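Local coordinates for carbohydrate binding family 6 (Clostridium thermocellum, PDB 5A8C), which probably hydrolyses terminal alpha-L-arabinofuranosidic linkages as a family 43 glycoside hydrolase with a five-bladed beta-propeller fold, at residues R291-P295 / V296-N300. Sequence-based numbering, arbitrary orientation.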
ATOM      1  N   ARG A 291      21.971   9.076  -8.385  1.00 11.56           N
ATOM      2  CA  ARG A 291      22.631  10.097  -7.598  1.00 12.11           C
ATOM      3  C   ARG A 291      23.750   9.541  -6.720  1.00 12.14           C
ATOM      4  O   ARG A 291      24.401  10.304  -6.026  1.00 13.91           O
ATOM      5  CB  ARG A 291      21.604  10.866  -6.781  1.00 12.52           C
ATOM      6  CG  ARG A 291      20.595  11.577  -7.609  1.00 13.29           C
ATOM      7  CD  ARG A 291      19.549  12.278  -6.808  1.00 13.41           C
ATOM      8  NE  ARG A 291      18.565  12.838  -7.692  1.00 15.84           N
ATOM      9  CZ  ARG A 291      17.548  13.596  -7.331  1.00 16.88           C
ATOM     10  NH1 ARG A 291      17.322  13.913  -6.060  1.00 19.97           N
ATOM     11  NH2 ARG A 291      16.692  13.969  -8.278  1.00 20.93           N
ATOM     12  N   GLY A 292      23.995   8.238  -6.764  1.00 11.63           N
ATOM     13  CA  GLY A 292      25.032   7.631  -5.957  1.00 12.35           C
ATOM     14  C   GLY A 292      24.722   7.609  -4.476  1.00 12.42           C
ATOM     15  O   GLY A 292      25.655   7.586  -3.685  1.00 16.15           O
ATOM     16  N   LEU A 293      23.450   7.665  -4.123  1.00 10.29           N
ATOM     17  CA  LEU A 293      23.015   7.790  -2.733  1.00  9.93           C
ATOM     18  C   LEU A 293      22.721   6.436  -2.126  1.00  9.04           C
ATOM     19  O   LEU A 293      22.577   5.434  -2.854  1.00 10.83           O
ATOM     20  CB  LEU A 293      21.785   8.659  -2.662  1.00  9.94           C
ATOM     21  CG  LEU A 293      21.952  10.061  -3.230  1.00 11.52           C
ATOM     22  CD1 LEU A 293      20.604  10.716  -3.216  1.00 12.29           C
ATOM     23  CD2 LEU A 293      22.990  10.886  -2.501  1.00 13.60           C
ATOM     24  N   ASP A 294      22.612   6.372  -0.806  1.00  9.35           N
ATOM     25  CA  ASP A 294      22.325   5.124  -0.132  1.00  9.02           C
ATOM     26  C   ASP A 294      20.899   4.689  -0.462  1.00  7.81           C
ATOM     27  O   ASP A 294      19.951   5.395  -0.121  1.00  8.03           O
ATOM     28  CB  ASP A 294      22.499   5.289   1.354  1.00  9.88           C
ATOM     29  CG  ASP A 294      22.330   3.977   2.115  1.00 11.48           C
ATOM     30  OD1 ASP A 294      21.777   2.978   1.588  1.00 13.70           O
ATOM     31  OD2 ASP A 294      22.819   3.985   3.261  1.00 14.95           O
ATOM     32  N   PRO A 295      20.694   3.545  -1.148  1.00  8.08           N
ATOM     33  CA  PRO A 295      19.348   3.254  -1.649  1.00  7.53           C
ATOM     34  C   PRO A 295      18.445   2.582  -0.635  1.00  6.93           C
ATOM     35  O   PRO A 295      17.250   2.452  -0.906  1.00  7.27           O
ATOM     36  CB  PRO A 295      19.655   2.275  -2.768  1.00  8.58           C
ATOM     37  CG  PRO A 295      20.850   1.534  -2.307  1.00  9.61           C
ATOM     38  CD  PRO A 295      21.692   2.563  -1.607  1.00  9.21           C
ATOM     39  N   VAL A 296      18.933   2.139   0.531  1.00  7.47           N
ATOM     40  CA  VAL A 296      18.106   1.274   1.374  1.00  7.40           C
ATOM     41  C   VAL A 296      16.802   1.928   1.776  1.00  6.79           C
ATOM     42  O   VAL A 296      15.742   1.282   1.745  1.00  8.23           O
ATOM     43  CB  VAL A 296      18.897   0.741   2.585  1.00  9.34           C
ATOM     44  CG1 VAL A 296      18.004  -0.076   3.520  1.00 11.05           C
ATOM     45  CG2 VAL A 296      20.051  -0.090   2.125  1.00 11.18           C
ATOM     46  N   TYR A 297      16.869   3.178   2.212  1.00  6.41           N
ATOM     47  CA  TYR A 297      15.708   3.937   2.701  1.00  6.98           C
ATOM     48  C   TYR A 297      15.479   5.183   1.844  1.00  6.50           C
ATOM     49  O   TYR A 297      14.975   6.199   2.352  1.00  7.04           O
ATOM     50  CB  TYR A 297      15.865   4.349   4.154  1.00  7.74           C
ATOM     51  CG  TYR A 297      16.106   3.162   5.072  1.00  8.25           C
ATOM     52  CD1 TYR A 297      15.107   2.241   5.329  1.00  9.13           C
ATOM     53  CD2 TYR A 297      17.333   2.972   5.656  1.00  9.49           C
ATOM     54  CE1 TYR A 297      15.305   1.162   6.160  1.00 10.35           C
ATOM     55  CE2 TYR A 297      17.563   1.870   6.491  1.00 10.82           C
ATOM     56  CZ  TYR A 297      16.559   0.971   6.694  1.00 10.89           C
ATOM     57  OH  TYR A 297      16.782  -0.150   7.494  1.00 14.57           O
ATOM     58  N   GLN A 298      15.838   5.131   0.555  1.00  6.38           N
ATOM     59  CA  GLN A 298      15.631   6.258  -0.358  1.00  6.46           C
ATOM     60  C   GLN A 298      15.070   5.715  -1.645  1.00  6.07           C
ATOM     61  O   GLN A 298      15.758   5.573  -2.663  1.00  6.83           O
ATOM     62  CB  GLN A 298      16.890   7.088  -0.546  1.00  6.79           C
ATOM     63  CG  GLN A 298      17.216   7.896   0.724  1.00  7.08           C
ATOM     64  CD  GLN A 298      18.434   8.781   0.633  1.00  7.41           C
ATOM     65  OE1 GLN A 298      18.358   9.963   0.974  1.00  8.49           O
ATOM     66  NE2 GLN A 298      19.571   8.199   0.284  1.00  8.56           N
ATOM     67  N   ARG A 299      13.765   5.408  -1.626  1.00  5.38           N
ATOM     68  CA  ARG A 299      13.037   4.776  -2.718  1.00  5.58           C
ATOM     69  C   ARG A 299      12.367   5.837  -3.601  1.00  5.45           C
ATOM     70  O   ARG A 299      12.281   7.002  -3.239  1.00  5.94           O
ATOM     71  CB  ARG A 299      12.031   3.794  -2.142  1.00  5.51           C
ATOM     72  CG  ARG A 299      12.696   2.595  -1.459  1.00  5.83           C
ATOM     73  CD  ARG A 299      11.787   1.830  -0.549  1.00  5.50           C
ATOM     74  NE  ARG A 299      11.616   2.500   0.734  1.00  5.55           N
ATOM     75  CZ  ARG A 299      10.862   1.991   1.702  1.00  5.31           C
ATOM     76  NH1 ARG A 299      10.402   0.755   1.629  1.00  5.71           N
ATOM     77  NH2 ARG A 299      10.549   2.729   2.746  1.00  6.15           N
ATOM     78  N   ASN A 300      11.845   5.388  -4.744  1.00  5.41           N
ATOM     79  CA  ASN A 300      10.997   6.249  -5.576  1.00  5.63           C
ATOM     80  C   ASN A 300       9.857   5.442  -6.157  1.00  5.12           C
ATOM     81  O   ASN A 300      10.015   4.270  -6.550  1.00  5.87           O
ATOM     82  CB  ASN A 300      11.791   6.962  -6.672  1.00  5.82           C
ATOM     83  CG  ASN A 300      12.484   5.980  -7.599  1.00  5.74           C
ATOM     84  OD1 ASN A 300      13.614   5.562  -7.378  1.00  6.26           O
ATOM     85  ND2 ASN A 300      11.785   5.599  -8.669  1.00  6.52           N
TER
HETATM   86  O   HOH W   1      22.672   8.948   0.940  1.00  8.69           O
HETATM   87  O   HOH W   2      18.818   5.200   2.489  1.00  9.22           O
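Gln-298 reaches back round a turn to the main chain of Asp-294. Its NE2 donates to Asp-294 O at 2.9 Å, with the acceptor close to the amide plane. The side chain runs extended beyond CG, which carries the amide to that carbonyl. Leu-293 CB packs against the same NE2 at 3.7 Å. Gln-298 OE1 bonds to Ala-59 N, so both ends of this buried amide are held and its rotation is fixed. The turn is a type I beta turn from Pro-295 to Gln-298, closed by a weak bond from Gln-298 N to Pro-295 O (3.4 Å). Asp-294 forms an Asx turn: its OD1 takes a nearly straight bond from Val-296 N at 3.1 Å, met from above the carboxylate plane. With CG anti to the backbone N (chi1 -175°), the carboxylate lies alongside Val-296. The Gln-298 amide is the tight, buried part; Leu-293 and Asp-294 are exposed. Waters bridge the turn: one joins Asp-294 N to Gln-298 NE2, another Asp-294 O to Tyr-297 N. Arg-285 binds Pro-295 O and Val-296 O. The loop follows helix 286-291, which ends in a Schellman motif at Gly-292, passes Phe-36 of strand 36-45, and leads into strand 300-306.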